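Local coordinates for protein Zgc:56074 (Danio rerio, PDB 3E9D) that probably hydrolyses fructose-2,6-bisphosphate, and fructose-1,6-bisphosphate as well, thereby lowering glycolytic flux and favouring the pentose phosphate pathway, at residues F51-V56 against Q141-E146. Numbering follows the deposited sequence.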
loop_
_atom_site.group_PDB
_atom_site.type_symbol
_atom_site.label_atom_id
_atom_site.label_comp_id
_atom_site.label_asym_id
_atom_site.label_seq_id
_atom_site.Cartn_x
_atom_site.Cartn_y
_atom_site.Cartn_z
ATOM N N PHE A 51 -7.304 -5.732 12.200
ATOM C CA PHE A 51 -6.443 -6.250 11.151
ATOM C C PHE A 51 -6.056 -7.676 11.502
ATOM O O PHE A 51 -5.346 -7.901 12.465
ATOM C CB PHE A 51 -5.219 -5.350 10.972
ATOM C CG PHE A 51 -5.567 -3.932 10.606
ATOM C CD1 PHE A 51 -6.146 -3.643 9.365
ATOM C CD2 PHE A 51 -5.333 -2.885 11.503
ATOM C CE1 PHE A 51 -6.469 -2.330 9.010
ATOM C CE2 PHE A 51 -5.653 -1.553 11.165
ATOM C CZ PHE A 51 -6.221 -1.274 9.917
ATOM N N THR A 52 -6.576 -8.637 10.733
ATOM C CA THR A 52 -6.261 -10.061 10.915
ATOM C C THR A 52 -4.865 -10.374 10.427
ATOM O O THR A 52 -4.263 -11.370 10.819
ATOM C CB THR A 52 -7.263 -10.951 10.136
ATOM O OG1 THR A 52 -7.313 -10.521 8.765
ATOM C CG2 THR A 52 -8.680 -10.847 10.740
ATOM N N ASN A 53 -4.331 -9.531 9.560
ATOM C CA ASN A 53 -3.027 -9.792 8.975
ATOM C C ASN A 53 -2.318 -8.481 8.750
ATOM O O ASN A 53 -2.958 -7.501 8.374
ATOM C CB ASN A 53 -3.194 -10.486 7.621
ATOM C CG ASN A 53 -3.941 -11.804 7.728
ATOM O OD1 ASN A 53 -5.176 -11.839 7.692
ATOM N ND2 ASN A 53 -3.196 -12.887 7.888
ATOM N N VAL A 54 -1.005 -8.456 8.975
ATOM C CA VAL A 54 -0.234 -7.230 8.785
ATOM C C VAL A 54 1.087 -7.526 8.035
ATOM O O VAL A 54 1.858 -8.412 8.433
ATOM C CB VAL A 54 0.090 -6.527 10.119
ATOM C CG1 VAL A 54 0.950 -5.272 9.865
ATOM C CG2 VAL A 54 -1.174 -6.157 10.890
ATOM N N PHE A 55 1.345 -6.752 6.987
ATOM C CA PHE A 55 2.516 -6.922 6.127
ATOM C C PHE A 55 3.228 -5.584 6.012
ATOM O O PHE A 55 2.593 -4.543 5.774
ATOM C CB PHE A 55 2.101 -7.435 4.743
ATOM C CG PHE A 55 1.241 -8.667 4.807
ATOM C CD1 PHE A 55 1.816 -9.905 5.022
ATOM C CD2 PHE A 55 -0.148 -8.571 4.730
ATOM C CE1 PHE A 55 1.026 -11.053 5.139
ATOM C CE2 PHE A 55 -0.956 -9.719 4.842
ATOM C CZ PHE A 55 -0.364 -10.957 5.045
ATOM N N VAL A 56 4.542 -5.602 6.188
ATOM C CA VAL A 56 5.316 -4.366 6.165
ATOM C C VAL A 56 6.582 -4.603 5.383
ATOM O O VAL A 56 7.130 -5.714 5.406
ATOM C CB VAL A 56 5.726 -3.938 7.606
ATOM C CG1 VAL A 56 6.187 -2.490 7.614
ATOM C CG2 VAL A 56 4.551 -4.117 8.578
ATOM N N GLN A 141 -2.350 -16.391 -1.359
ATOM C CA GLN A 141 -2.113 -17.747 -0.872
ATOM C C GLN A 141 -2.168 -17.784 0.660
ATOM O O GLN A 141 -2.825 -18.653 1.243
ATOM C CB GLN A 141 -0.784 -18.301 -1.405
ATOM C CG GLN A 141 -0.423 -19.709 -0.886
ATOM C CD GLN A 141 -1.442 -20.785 -1.293
ATOM O OE1 GLN A 141 -1.978 -20.772 -2.408
ATOM N NE2 GLN A 141 -1.705 -21.730 -0.384
ATOM N N ARG A 142 -1.516 -16.815 1.297
ATOM C CA ARG A 142 -1.528 -16.716 2.757
ATOM C C ARG A 142 -2.920 -16.422 3.333
ATOM O O ARG A 142 -3.292 -17.000 4.342
ATOM C CB ARG A 142 -0.517 -15.666 3.253
ATOM C CG ARG A 142 -0.386 -15.625 4.800
ATOM C CD ARG A 142 0.460 -14.449 5.269
ATOM N NE ARG A 142 1.852 -14.597 4.836
ATOM C CZ ARG A 142 2.804 -15.200 5.552
ATOM N NH1 ARG A 142 2.529 -15.713 6.747
ATOM N NH2 ARG A 142 4.035 -15.291 5.068
ATOM N N MET A 143 -3.673 -15.512 2.711
ATOM C CA MET A 143 -5.029 -15.185 3.183
ATOM C C MET A 143 -5.941 -16.408 3.036
ATOM O O MET A 143 -6.739 -16.721 3.928
ATOM C CB MET A 143 -5.643 -13.982 2.435
ATOM C CG MET A 143 -4.933 -12.609 2.644
ATOM S SD MET A 143 -4.739 -12.103 4.395
ATOM C CE MET A 143 -3.065 -12.630 4.641
ATOM N N PHE A 144 -5.808 -17.096 1.908
ATOM C CA PHE A 144 -6.633 -18.261 1.640
ATOM C C PHE A 144 -6.339 -19.387 2.631
ATOM O O PHE A 144 -7.261 -19.978 3.155
ATOM C CB PHE A 144 -6.438 -18.742 0.207
ATOM C CG PHE A 144 -7.529 -19.645 -0.277
ATOM C CD1 PHE A 144 -8.699 -19.113 -0.792
ATOM C CD2 PHE A 144 -7.382 -21.019 -0.219
ATOM C CE1 PHE A 144 -9.710 -19.949 -1.248
ATOM C CE2 PHE A 144 -8.382 -21.865 -0.662
ATOM C CZ PHE A 144 -9.546 -21.333 -1.181
ATOM N N GLU A 145 -5.060 -19.668 2.879
ATOM C CA GLU A 145 -4.655 -20.723 3.820
ATOM C C GLU A 145 -5.123 -20.448 5.242
ATOM O O GLU A 145 -5.464 -21.365 5.972
ATOM C CB GLU A 145 -3.141 -20.820 3.902
ATOM C CG GLU A 145 -2.473 -21.532 2.777
ATOM C CD GLU A 145 -0.988 -21.214 2.728
ATOM O OE1 GLU A 145 -0.517 -20.409 3.568
ATOM O OE2 GLU A 145 -0.294 -21.745 1.836
ATOM N N GLU A 146 -5.087 -19.185 5.647
ATOM C CA GLU A 146 -5.458 -18.843 7.004
ATOM C C GLU A 146 -6.953 -18.630 7.250
ATOM O O GLU A 146 -7.421 -18.767 8.379
ATOM C CB GLU A 146 -4.703 -17.600 7.448
ATOM C CG GLU A 146 -5.215 -17.072 8.764
ATOM C CD GLU A 146 -4.301 -16.033 9.387
ATOM O OE1 GLU A 146 -3.224 -15.725 8.793
ATOM O OE2 GLU A 146 -4.676 -15.542 10.480
HETATM O O HOH W 1 -5.568 -13.497 12.010
#
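Met-143 brings its thioether tip against both Asn-53 and Phe-55, meeting each of them tip to tip. Its chain bends at chi2 and again at chi3, and the second bend sets CE of Met-143 3.2 Å from CZ of Phe-55, meeting the rim of the ring in its plane. SD of Met-143 lies 3.3 Å from OD1 of Asn-53. A long, flexible thioether suits this place, since its methyl can meet an aromatic edge while its sulphur lies beside an amide. CD of Arg-142 also reaches the Phe-55 edge, 3.4 Å from CE1; the two side chains run past one another, and it is mainly this aliphatic carbon, with NE a little farther off, that meets the flat, apolar rim. Strand 53-56 belongs to the mixed sheet of the histidine phosphatase fold, lying between strands 81-83 and 177-182. The C-terminal end of helix 125-146 runs nearly antiparallel to it, at 160°, over the sheet side to which Asn-53 and Phe-55 point; Val-54 faces helix 60-71 on the other side. At the polar end of the contact, the extended Glu-146 chain reaches from helix to strand, where ND2 of Asn-53 donates to OE1 of Glu-146 over 3.0 Å. OE1 lies close to the amide plane, but the two flat groups are turned 67° against each other; the N-H meets OE1 from above the carboxylate plane, and the N-H...O angle of 140° makes the bond bent. An amide suits this position because it also offers an acceptor: OD1 of Asn-53 accepts from OG1 of Thr-52 at 2.7 Å and is hydrogen-bonded to His-147, which should fix the amide's rotation. A water donates to both OE2 of Glu-146 and the carbonyl oxygen of Thr-52.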